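PDB 6DNM: export chaperone SatS from Mycobacterium tuberculosis H37Rv, which acts as a chaperone for the SecA2 protein export pathway. Local coordinates for residues D19-M24 against T32-L37; N97-S102 against L120-E125; V115-L120 against Y155-H160; R147-L152 against R174-L179. All coordinates share one frame; numbering follows the deposited sequence.

Contact 1: residues D19-M24 against T32-L37; sequences DPIQIM and TLRCYL
Asp19 and Arg34 form a hydrogen-bonded pair in an antiparallel beta hairpin, with strand 19-24 running against strand 29-37, and Ile21 and Thr32 form the next such pair. Asp19 N gives to Arg34 O at 2.8 Å and Arg34 N returns a bond to Asp19 O. At the other pair Ile21 N reaches Thr32 O at 2.9 Å, while the return bond from Thr32 N to Ile21 O is longer, 3.3 Å. Between them lies the non-hydrogen-bonded pair Pro20 and Leu33. Proline has no N-H to give, and here none is needed; instead Pro20 CA sits 3.4 Å from Thr32 O in a CA-H...O contact, matched by Leu33 CA against Asp19 O.

Charge plays a looser part. Asp19 OD2 and Arg34 NH2 make a long salt bridge of 3.8 Å with no N-H aimed at the oxygen, and its geometry is doubtful because NH2 sits too close to a neighbour in the model.

The apolar contacts fall on both faces of the sheet. On the Pro20 face, the CD2 branch of Leu33 comes over the proline, 3.7 Å from Pro20 CA, and Trp13 of helix 12-16 packs on both residues. On the other face Ile21 and Thr32 lie side by side. Ile21 CG1 stands between the backbone N and the carbonyl carbon (chi1 70°) and meets Thr32 CG2 at 3.6 Å; Thr32 OG1 is instead hydrogen-bonded to Ser51 O. The chemistry implies a hairpin joined chiefly by its backbone bonds, with Ile21-Thr32 and Pro20-Leu33 adding apolar contact on either face.

Contact 2: residues N97-S102 against L120-E125; sequences NVYVLS and LDLAVE
Tyr99 meets Leu122 where strand 98-100 crosses the helical segment 120-125 at 100°, the two axes 7.1 Å apart and the nearest CA atoms, those of Tyr99 and Ala123, at 5.6 Å. The Tyr99 ring reaches past Leu122 to the next turn of the helix. Its CG is anti to the carbonyl carbon (chi1 -63°), and the ring presents an edge to the helix, with CD1 3.2 Å from Leu122 O. Farther out, Tyr99 OH donates to Glu125 OE2 at 2.6 Å, using the anti lone pair of that oxygen. Ring and carboxylate planes are turned 72° apart, and the Glu125 chain is extended beyond CG as it crosses the tyrosine at about a right angle.

The helix packs against the edge of the four-stranded mixed sheet, where 98-100 is an outermost strand, parallel to its neighbour 19-24. Carbonyl oxygens of the strand face it: Leu122 CD1 packs on Val98 O at 3.8 Å, and Val100 O meets Ala123 CB and accepts a hydrogen bond from Gln119 NE2 of the same helix. Apolar contacts flank the tyrosine. Leu122 CD2 lies 4.1 Å from Tyr99 CE1. Beyond the strand's end, Leu101 CD2 rests on Ala123 CB at 3.9 Å, and Leu104 of helix 104-110 also touches Ala123.

Contact 3: residues V115-L120 against Y155-H160; sequences VDREQL and YVLDPH
Chi1 puts Val156 CG1 (170°) and Leu120 CG (-176°) anti to the backbone N of their own residues, and Leu120 chi2 near 62° then sets its CD2. Val156 CG1 lies 3.7 Å from Leu120 CD2, the two side chains crossing at about a right angle. This is a helix-helix contact in the alpha-helical part of the domain, joining the N-terminal end of helix 117-134 to the C-terminal end of helix 148-157.

Val156 is gripped by several neighbours, for Val115, just ahead of the first helix, brings its CG1 to 4.0 Å from Val156 CG1. Leu157 approaches Leu120 from another side: its CG is 4.1 Å from Leu120 CD2, while its CD2 branch touches Arg117 O. Phe108 of helix 104-110 packs against both Val115 and Leu120 and extends the apolar cluster.

Asp116 is the N-cap of helix 117-134. Its OD2 accepts from Gln119 N at 2.9 Å, met on the anti side. After the other helix, Asp158 OD1 accepts from His160 N in an Asx turn, with the donor above the carboxylate plane.

Arg117 lies at the exposed margin. Its CG comes within 3.4 Å of Val156 O, and its CD touches Pro159 CG. A water bridges the helices here, donating to Leu157 O at 2.7 Å and accepting from Arg117 NH1 at 2.9 Å.

Contact 4: residues R147-L152 against R174-L179; sequences RPLGQL and REWEKL
Glu175 crosses Pro148 at about a right angle and brings its carboxylate to the start of helix 148-157, in a helix-helix contact with helix 170-185 where the axes of segments 148-152 and 174-179 run 96° apart. Its chain is extended beyond CG, and OE1 accepts from Leu149 N at 2.9 Å. The N-H...O angle is 165°, and the donor meets OE1 nearly along its C-O axis. A side chain from another helix thus binds an N-H in the first turn, where the helix dipole would probably favour a negative charge. The second oxygen, OE2, lies 3.3 Å from Pro148 CD.

Arg147, the residue at the N-cap position, adds its CB beside OE1, while its NE forms a salt bridge with Glu144. Arg174 makes a long ion pair with Glu175 OE2, the oxygen well out of the guanidinium plane.

Leu149 turns toward the second helix, with CG anti to the backbone N (chi1 178°), and slants across Trp176. Its CD1 faces Trp176 CB at 4.2 Å. Phe108 of helix 104-110 meets the indole, and Leu127 of helix 117-134 touches both Trp176 and Leu179. Leu149 CD2 sits at the edge of the indole, 4.1 Å from Trp176 CE3, and also reaches Leu179 CD2 at 4.0 Å.

Overall arrangement
The four contacts lead from the mixed sheet into the helical part of the domain. Contact 1 comes first in the chain and closes before the others open. Contact 2, its centre 12 Å away, touches it because strands 19-24 and 98-100 are sheet neighbours. Contacts 2 and 3, also 12 Å apart between centres, share Leu120 and helix 117-134, and Gln119 NE2 ties them by bonding Val100 O and Ser102 O. Contacts 3 and 4 use opposite ends of helix 148-157 and cross along the chain, their centres 15 Å apart. The centres of contacts 1 and 4 are about 24 Å apart; helices 117-134 and 148-157 span the distance between the sheet and helix 170-185.

Contact 1: residues D19-M24 against T32-L37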
# COMPACT_ATOMS: atom_id res chain seq x y z
N ASP A 19 0.92 -7.00 -8.98
CA ASP A 19 -0.20 -6.07 -9.06
C ASP A 19 0.29 -4.64 -9.09
O ASP A 19 1.00 -4.21 -8.17
CB ASP A 19 -1.12 -6.21 -7.83
CG ASP A 19 -1.92 -7.49 -7.81
OD1 ASP A 19 -2.22 -8.06 -8.88
OD2 ASP A 19 -2.26 -7.91 -6.69
N PRO A 20 -0.15 -3.84 -10.06
CA PRO A 20 -0.07 -2.38 -9.89
C PRO A 20 -1.02 -1.94 -8.79
O PRO A 20 -2.14 -2.46 -8.67
CB PRO A 20 -0.53 -1.84 -11.25
CG PRO A 20 -0.40 -3.02 -12.21
CD PRO A 20 -0.71 -4.22 -11.36
N ILE A 21 -0.56 -1.01 -7.95
CA ILE A 21 -1.39 -0.49 -6.87
C ILE A 21 -1.39 1.03 -6.91
O ILE A 21 -0.47 1.65 -7.45
CB ILE A 21 -0.98 -1.01 -5.47
CG1 ILE A 21 0.35 -0.41 -5.03
CG2 ILE A 21 -0.95 -2.54 -5.43
CD1 ILE A 21 0.70 -0.73 -3.57
N GLN A 22 -2.44 1.62 -6.34
CA GLN A 22 -2.58 3.07 -6.22
C GLN A 22 -2.64 3.43 -4.75
O GLN A 22 -3.42 2.83 -4.00
CB GLN A 22 -3.87 3.51 -6.89
CG GLN A 22 -4.12 5.02 -6.89
CD GLN A 22 -5.53 5.36 -7.29
OE1 GLN A 22 -6.48 4.94 -6.64
NE2 GLN A 22 -5.68 6.11 -8.38
N ILE A 23 -1.84 4.41 -4.33
CA ILE A 23 -1.83 4.87 -2.95
C ILE A 23 -2.19 6.34 -2.95
O ILE A 23 -1.47 7.16 -3.53
CB ILE A 23 -0.46 4.67 -2.27
CG1 ILE A 23 -0.03 3.19 -2.30
CG2 ILE A 23 -0.50 5.21 -0.84
CD1 ILE A 23 1.43 2.96 -1.92
N MET A 24 -3.31 6.70 -2.33
CA MET A 24 -3.75 8.08 -2.28
C MET A 24 -3.54 8.63 -0.87
O MET A 24 -3.96 8.02 0.12
CB MET A 24 -5.22 8.21 -2.70
CG MET A 24 -5.47 7.68 -4.11
SD MET A 24 -7.14 8.01 -4.73
CE MET A 24 -7.11 9.79 -4.96
N THR A 32 2.75 2.07 -7.77
CA THR A 32 3.89 1.16 -7.64
C THR A 32 3.40 -0.25 -7.94
O THR A 32 2.24 -0.44 -8.35
CB THR A 32 4.58 1.31 -6.28
OG1 THR A 32 5.81 0.56 -6.28
CG2 THR A 32 3.71 0.81 -5.13
N LEU A 33 4.28 -1.23 -7.77
CA LEU A 33 3.94 -2.64 -7.95
C LEU A 33 4.14 -3.40 -6.65
O LEU A 33 5.04 -3.08 -5.86
CB LEU A 33 4.83 -3.31 -9.01
CG LEU A 33 4.86 -2.68 -10.41
CD1 LEU A 33 5.81 -3.44 -11.32
CD2 LEU A 33 3.47 -2.62 -11.02
N ARG A 34 3.30 -4.41 -6.44
CA ARG A 34 3.40 -5.26 -5.26
C ARG A 34 3.01 -6.68 -5.62
O ARG A 34 2.07 -6.90 -6.39
CB ARG A 34 2.47 -4.76 -4.16
CG ARG A 34 2.57 -5.56 -2.84
CD ARG A 34 1.34 -6.45 -2.61
NE ARG A 34 0.14 -5.64 -2.75
CZ ARG A 34 -1.10 -6.08 -2.94
NH1 ARG A 34 -2.08 -5.22 -3.06
NH2 ARG A 34 -1.38 -7.36 -3.00
N CYS A 35 3.73 -7.65 -5.05
CA CYS A 35 3.39 -9.05 -5.19
C CYS A 35 3.58 -9.74 -3.85
O CYS A 35 4.03 -9.12 -2.87
CB CYS A 35 4.24 -9.74 -6.26
SG CYS A 35 5.97 -9.90 -5.81
N TYR A 36 3.25 -11.02 -3.80
CA TYR A 36 3.51 -11.85 -2.63
C TYR A 36 4.34 -13.05 -3.07
O TYR A 36 4.02 -13.70 -4.07
CB TYR A 36 2.22 -12.32 -1.99
CG TYR A 36 1.36 -11.17 -1.54
CD1 TYR A 36 1.58 -10.52 -0.32
CD2 TYR A 36 0.33 -10.71 -2.34
CE1 TYR A 36 0.78 -9.45 0.08
CE2 TYR A 36 -0.46 -9.67 -1.95
CZ TYR A 36 -0.24 -9.03 -0.74
OH TYR A 36 -1.05 -7.97 -0.38
N LEU A 37 5.41 -13.32 -2.33
CA LEU A 37 6.27 -14.47 -2.57
C LEU A 37 6.36 -15.23 -1.26
O LEU A 37 6.81 -14.66 -0.26
CB LEU A 37 7.66 -13.99 -2.98
CG LEU A 37 8.67 -15.08 -3.36
CD1 LEU A 37 8.12 -15.95 -4.48
CD2 LEU A 37 9.97 -14.43 -3.77

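Contact 2: residues N97-S102 against L120-E125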
# COMPACT_ATOMS: atom_id res chain seq x y z
N ASN A 97 -7.08 -2.88 -5.31
CA ASN A 97 -5.71 -2.44 -5.10
C ASN A 97 -5.61 -0.93 -5.00
O ASN A 97 -4.54 -0.35 -5.26
CB ASN A 97 -4.80 -3.01 -6.20
CG ASN A 97 -4.56 -4.47 -6.02
OD1 ASN A 97 -4.40 -4.93 -4.90
ND2 ASN A 97 -4.57 -5.23 -7.11
N VAL A 98 -6.71 -0.29 -4.62
CA VAL A 98 -6.77 1.15 -4.37
C VAL A 98 -6.73 1.36 -2.86
O VAL A 98 -7.61 0.90 -2.13
CB VAL A 98 -8.05 1.74 -4.99
CG1 VAL A 98 -8.27 3.17 -4.53
CG2 VAL A 98 -7.96 1.68 -6.51
N TYR A 99 -5.71 2.06 -2.38
CA TYR A 99 -5.47 2.25 -0.96
C TYR A 99 -5.47 3.74 -0.65
O TYR A 99 -4.70 4.49 -1.23
CB TYR A 99 -4.12 1.65 -0.59
CG TYR A 99 -4.03 0.17 -0.81
CD1 TYR A 99 -4.69 -0.72 0.04
CD2 TYR A 99 -3.31 -0.36 -1.87
CE1 TYR A 99 -4.61 -2.09 -0.15
CE2 TYR A 99 -3.22 -1.74 -2.07
CZ TYR A 99 -3.88 -2.59 -1.20
OH TYR A 99 -3.80 -3.96 -1.38
N VAL A 100 -6.32 4.16 0.28
CA VAL A 100 -6.54 5.58 0.54
C VAL A 100 -6.22 5.85 2.00
O VAL A 100 -6.95 5.41 2.90
CB VAL A 100 -7.97 6.02 0.20
CG1 VAL A 100 -8.15 7.52 0.44
CG2 VAL A 100 -8.31 5.66 -1.23
N LEU A 101 -5.15 6.60 2.25
CA LEU A 101 -4.86 7.11 3.59
C LEU A 101 -5.50 8.46 3.86
O LEU A 101 -5.66 8.83 5.03
CB LEU A 101 -3.34 7.20 3.81
CG LEU A 101 -2.57 5.90 3.60
CD1 LEU A 101 -1.10 6.09 3.99
CD2 LEU A 101 -3.18 4.73 4.36
N SER A 102 -5.87 9.18 2.80
CA SER A 102 -6.43 10.53 2.89
C SER A 102 -7.60 10.62 3.85
O SER A 102 -8.54 9.83 3.78
CB SER A 102 -6.92 10.93 1.50
OG SER A 102 -5.98 10.56 0.52
N LEU A 120 -10.75 1.99 5.86
CA LEU A 120 -9.80 1.55 6.86
C LEU A 120 -9.32 0.13 6.64
O LEU A 120 -8.18 -0.17 6.83
CB LEU A 120 -10.37 1.74 8.27
CG LEU A 120 -9.42 1.40 9.41
CD1 LEU A 120 -8.20 2.30 9.39
CD2 LEU A 120 -10.10 1.43 10.77
N ASP A 121 -10.22 -0.75 6.23
CA ASP A 121 -9.85 -2.12 5.99
C ASP A 121 -8.78 -2.24 4.93
O ASP A 121 -7.80 -2.92 5.12
CB ASP A 121 -11.04 -2.99 5.65
CG ASP A 121 -10.72 -4.44 5.88
OD1 ASP A 121 -10.30 -5.12 4.98
OD2 ASP A 121 -10.81 -4.87 7.04
N LEU A 122 -9.00 -1.56 3.81
CA LEU A 122 -7.99 -1.51 2.76
C LEU A 122 -6.70 -0.87 3.27
O LEU A 122 -5.60 -1.37 2.99
CB LEU A 122 -8.54 -0.77 1.55
CG LEU A 122 -9.49 -1.59 0.68
CD1 LEU A 122 -10.39 -0.66 -0.13
CD2 LEU A 122 -8.70 -2.52 -0.22
N ALA A 123 -6.80 0.24 4.01
CA ALA A 123 -5.60 0.93 4.49
C ALA A 123 -4.75 0.03 5.38
O ALA A 123 -3.52 0.03 5.28
CB ALA A 123 -5.98 2.21 5.23
N VAL A 124 -5.39 -0.72 6.28
CA VAL A 124 -4.65 -1.60 7.17
C VAL A 124 -3.98 -2.72 6.39
O VAL A 124 -2.86 -3.12 6.71
CB VAL A 124 -5.58 -2.13 8.28
CG1 VAL A 124 -4.92 -3.26 9.06
CG2 VAL A 124 -5.95 -0.99 9.22
N GLU A 125 -4.65 -3.23 5.35
CA GLU A 125 -4.02 -4.22 4.47
C GLU A 125 -2.70 -3.68 3.90
O GLU A 125 -1.66 -4.34 3.97
CB GLU A 125 -4.99 -4.60 3.37
CG GLU A 125 -4.43 -5.52 2.32
CD GLU A 125 -5.47 -5.86 1.27
OE1 GLU A 125 -6.49 -6.49 1.62
OE2 GLU A 125 -5.26 -5.50 0.09

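Contact 3: residues V115-L120 against Y155-H160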
# COMPACT_ATOMS: atom_id res chain seq x y z
N VAL A 115 -15.07 7.20 10.80
CA VAL A 115 -14.12 6.44 10.00
C VAL A 115 -14.88 5.48 9.09
O VAL A 115 -15.72 4.70 9.56
CB VAL A 115 -13.13 5.67 10.89
CG1 VAL A 115 -12.16 4.90 10.01
CG2 VAL A 115 -12.41 6.61 11.83
N ASP A 116 -14.58 5.52 7.80
CA ASP A 116 -15.22 4.59 6.88
C ASP A 116 -14.57 3.22 7.01
O ASP A 116 -13.36 3.08 6.83
CB ASP A 116 -15.11 5.08 5.44
CG ASP A 116 -15.83 4.17 4.48
OD1 ASP A 116 -17.07 4.24 4.43
OD2 ASP A 116 -15.17 3.36 3.79
N ARG A 117 -15.39 2.21 7.29
CA ARG A 117 -14.86 0.88 7.57
C ARG A 117 -14.10 0.31 6.37
O ARG A 117 -12.98 -0.18 6.51
CB ARG A 117 -15.99 -0.05 7.99
CG ARG A 117 -15.53 -1.44 8.37
CD ARG A 117 -16.59 -2.48 8.02
NE ARG A 117 -16.85 -2.48 6.58
CZ ARG A 117 -16.04 -3.01 5.68
NH1 ARG A 117 -14.91 -3.59 6.06
NH2 ARG A 117 -16.35 -2.95 4.39
N GLU A 118 -14.70 0.39 5.18
CA GLU A 118 -14.05 -0.17 4.00
C GLU A 118 -12.72 0.52 3.72
O GLU A 118 -11.71 -0.14 3.45
CB GLU A 118 -14.99 -0.09 2.80
CG GLU A 118 -14.50 -0.88 1.61
CD GLU A 118 -15.16 -0.43 0.32
OE1 GLU A 118 -14.64 -0.77 -0.77
OE2 GLU A 118 -16.19 0.28 0.39
N GLN A 119 -12.69 1.85 3.79
CA GLN A 119 -11.44 2.58 3.61
C GLN A 119 -10.38 2.09 4.59
O GLN A 119 -9.23 1.83 4.21
CB GLN A 119 -11.66 4.07 3.79
CG GLN A 119 -10.37 4.85 3.61
CD GLN A 119 -10.48 6.31 3.89
OE1 GLN A 119 -11.58 6.82 4.16
NE2 GLN A 119 -9.36 7.02 3.82
N LEU A 120 -10.75 1.99 5.86
CA LEU A 120 -9.80 1.55 6.86
C LEU A 120 -9.32 0.13 6.64
O LEU A 120 -8.18 -0.17 6.83
CB LEU A 120 -10.37 1.74 8.27
CG LEU A 120 -9.42 1.40 9.41
CD1 LEU A 120 -8.20 2.30 9.39
CD2 LEU A 120 -10.10 1.43 10.77
N TYR A 155 -12.03 -1.82 16.66
CA TYR A 155 -13.46 -1.56 16.82
C TYR A 155 -14.12 -1.23 15.48
O TYR A 155 -15.18 -1.79 15.15
CB TYR A 155 -13.68 -0.43 17.83
CG TYR A 155 -15.15 -0.10 17.97
CD1 TYR A 155 -15.98 -0.90 18.75
CD2 TYR A 155 -15.72 0.97 17.29
CE1 TYR A 155 -17.33 -0.62 18.88
CE2 TYR A 155 -17.08 1.26 17.41
CZ TYR A 155 -17.87 0.46 18.20
OH TYR A 155 -19.22 0.74 18.32
N VAL A 156 -13.52 -0.33 14.69
CA VAL A 156 -14.11 0.07 13.42
C VAL A 156 -14.22 -1.13 12.48
O VAL A 156 -15.20 -1.27 11.75
CB VAL A 156 -13.32 1.23 12.77
CG1 VAL A 156 -13.80 1.48 11.33
CG2 VAL A 156 -13.43 2.50 13.60
N LEU A 157 -13.21 -2.00 12.48
CA LEU A 157 -13.19 -3.12 11.55
C LEU A 157 -14.09 -4.27 11.96
O LEU A 157 -14.25 -5.21 11.18
CB LEU A 157 -11.76 -3.61 11.34
CG LEU A 157 -10.82 -2.59 10.69
CD1 LEU A 157 -9.43 -3.19 10.52
CD2 LEU A 157 -11.39 -2.19 9.34
N ASP A 158 -14.66 -4.24 13.17
CA ASP A 158 -15.53 -5.32 13.65
C ASP A 158 -16.93 -4.79 13.91
O ASP A 158 -17.19 -4.26 15.01
CB ASP A 158 -14.94 -5.94 14.92
CG ASP A 158 -15.75 -7.13 15.42
OD1 ASP A 158 -16.77 -7.49 14.80
OD2 ASP A 158 -15.35 -7.69 16.46
N PRO A 159 -17.86 -4.94 12.97
CA PRO A 159 -19.23 -4.47 13.20
C PRO A 159 -19.98 -5.20 14.31
O PRO A 159 -21.08 -4.77 14.68
CB PRO A 159 -19.91 -4.68 11.83
CG PRO A 159 -18.77 -4.56 10.86
CD PRO A 159 -17.61 -5.24 11.54
N HIS A 160 -19.43 -6.28 14.85
CA HIS A 160 -20.05 -7.00 15.96
C HIS A 160 -19.44 -6.63 17.31
O HIS A 160 -19.78 -7.26 18.32
CB HIS A 160 -19.96 -8.51 15.73
CG HIS A 160 -20.83 -8.99 14.61
ND1 HIS A 160 -22.14 -9.37 14.79
CD2 HIS A 160 -20.57 -9.13 13.29
CE1 HIS A 160 -22.65 -9.73 13.63
NE2 HIS A 160 -21.72 -9.59 12.70
O HOH W 1 -14.35 -5.06 8.44

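Contact 4: residues R147-L152 against R174-L179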
# COMPACT_ATOMS: atom_id res chain seq x y z
N ARG A 147 -3.32 -0.55 22.57
CA ARG A 147 -3.02 0.86 22.40
C ARG A 147 -4.23 1.60 21.85
O ARG A 147 -5.07 1.02 21.17
CB ARG A 147 -1.85 1.02 21.44
CG ARG A 147 -0.58 0.37 21.92
CD ARG A 147 0.52 0.57 20.91
NE ARG A 147 1.64 -0.32 21.21
CZ ARG A 147 2.74 0.05 21.86
NH1 ARG A 147 3.70 -0.84 22.10
NH2 ARG A 147 2.87 1.29 22.29
N PRO A 148 -4.31 2.92 22.11
CA PRO A 148 -5.47 3.69 21.62
C PRO A 148 -5.79 3.49 20.14
O PRO A 148 -6.94 3.22 19.78
CB PRO A 148 -5.09 5.14 21.96
CG PRO A 148 -4.24 5.00 23.20
CD PRO A 148 -3.46 3.71 23.02
N LEU A 149 -4.79 3.61 19.27
CA LEU A 149 -5.04 3.44 17.84
C LEU A 149 -5.46 2.01 17.51
O LEU A 149 -6.42 1.79 16.78
CB LEU A 149 -3.82 3.85 17.03
CG LEU A 149 -3.98 3.68 15.52
CD1 LEU A 149 -5.09 4.56 14.97
CD2 LEU A 149 -2.67 3.97 14.82
N GLY A 150 -4.72 1.02 18.02
CA GLY A 150 -5.05 -0.36 17.73
C GLY A 150 -6.43 -0.74 18.21
O GLY A 150 -7.17 -1.46 17.53
N GLN A 151 -6.82 -0.23 19.38
CA GLN A 151 -8.17 -0.46 19.90
C GLN A 151 -9.22 0.18 19.00
O GLN A 151 -10.26 -0.43 18.70
CB GLN A 151 -8.22 0.11 21.32
CG GLN A 151 -9.56 0.15 21.98
CD GLN A 151 -9.51 0.97 23.26
OE1 GLN A 151 -9.92 2.13 23.28
NE2 GLN A 151 -8.98 0.38 24.33
N LEU A 152 -8.97 1.40 18.54
CA LEU A 152 -9.94 2.09 17.69
C LEU A 152 -10.07 1.40 16.33
O LEU A 152 -11.19 1.20 15.83
CB LEU A 152 -9.51 3.55 17.53
CG LEU A 152 -10.46 4.51 16.80
CD1 LEU A 152 -11.90 4.36 17.29
CD2 LEU A 152 -9.98 5.94 16.98
N ARG A 174 -2.68 10.99 17.65
CA ARG A 174 -1.23 11.11 17.77
C ARG A 174 -0.54 9.85 17.26
O ARG A 174 0.46 9.92 16.53
CB ARG A 174 -0.87 11.34 19.24
CG ARG A 174 0.44 12.05 19.49
CD ARG A 174 1.63 11.09 19.50
NE ARG A 174 1.59 10.11 20.59
CZ ARG A 174 1.99 8.85 20.45
NH1 ARG A 174 1.93 8.01 21.48
NH2 ARG A 174 2.46 8.42 19.29
N GLU A 175 -1.07 8.68 17.62
CA GLU A 175 -0.47 7.43 17.18
C GLU A 175 -0.62 7.25 15.67
O GLU A 175 0.32 6.80 15.00
CB GLU A 175 -1.05 6.26 17.98
CG GLU A 175 -0.56 6.28 19.44
CD GLU A 175 -1.29 5.32 20.36
OE1 GLU A 175 -2.16 4.55 19.90
OE2 GLU A 175 -0.97 5.32 21.58
N TRP A 176 -1.76 7.65 15.11
CA TRP A 176 -1.93 7.56 13.67
C TRP A 176 -0.95 8.48 12.95
O TRP A 176 -0.36 8.10 11.94
CB TRP A 176 -3.35 7.91 13.24
CG TRP A 176 -3.44 7.97 11.76
CD1 TRP A 176 -3.44 9.09 10.98
CD2 TRP A 176 -3.48 6.85 10.86
NE1 TRP A 176 -3.49 8.74 9.65
CE2 TRP A 176 -3.51 7.38 9.55
CE3 TRP A 176 -3.49 5.47 11.04
CZ2 TRP A 176 -3.57 6.56 8.43
CZ3 TRP A 176 -3.55 4.66 9.93
CH2 TRP A 176 -3.59 5.21 8.64
N GLU A 177 -0.79 9.70 13.46
CA GLU A 177 0.14 10.64 12.83
C GLU A 177 1.55 10.08 12.79
O GLU A 177 2.25 10.22 11.78
CB GLU A 177 0.10 11.98 13.56
CG GLU A 177 -1.16 12.76 13.27
CD GLU A 177 -1.31 14.01 14.12
OE1 GLU A 177 -0.70 14.08 15.20
OE2 GLU A 177 -2.04 14.92 13.68
N LYS A 178 1.97 9.42 13.87
CA LYS A 178 3.29 8.80 13.90
C LYS A 178 3.38 7.67 12.89
O LYS A 178 4.38 7.51 12.19
CB LYS A 178 3.58 8.29 15.31
CG LYS A 178 5.02 7.95 15.59
CD LYS A 178 5.35 8.23 17.05
CE LYS A 178 6.79 7.84 17.40
NZ LYS A 178 7.81 8.56 16.58
N LEU A 179 2.31 6.88 12.77
CA LEU A 179 2.29 5.79 11.82
C LEU A 179 2.32 6.29 10.39
O LEU A 179 3.03 5.74 9.54
CB LEU A 179 1.08 4.90 12.10
CG LEU A 179 0.96 3.59 11.33
CD1 LEU A 179 2.21 2.72 11.54
CD2 LEU A 179 -0.29 2.86 11.75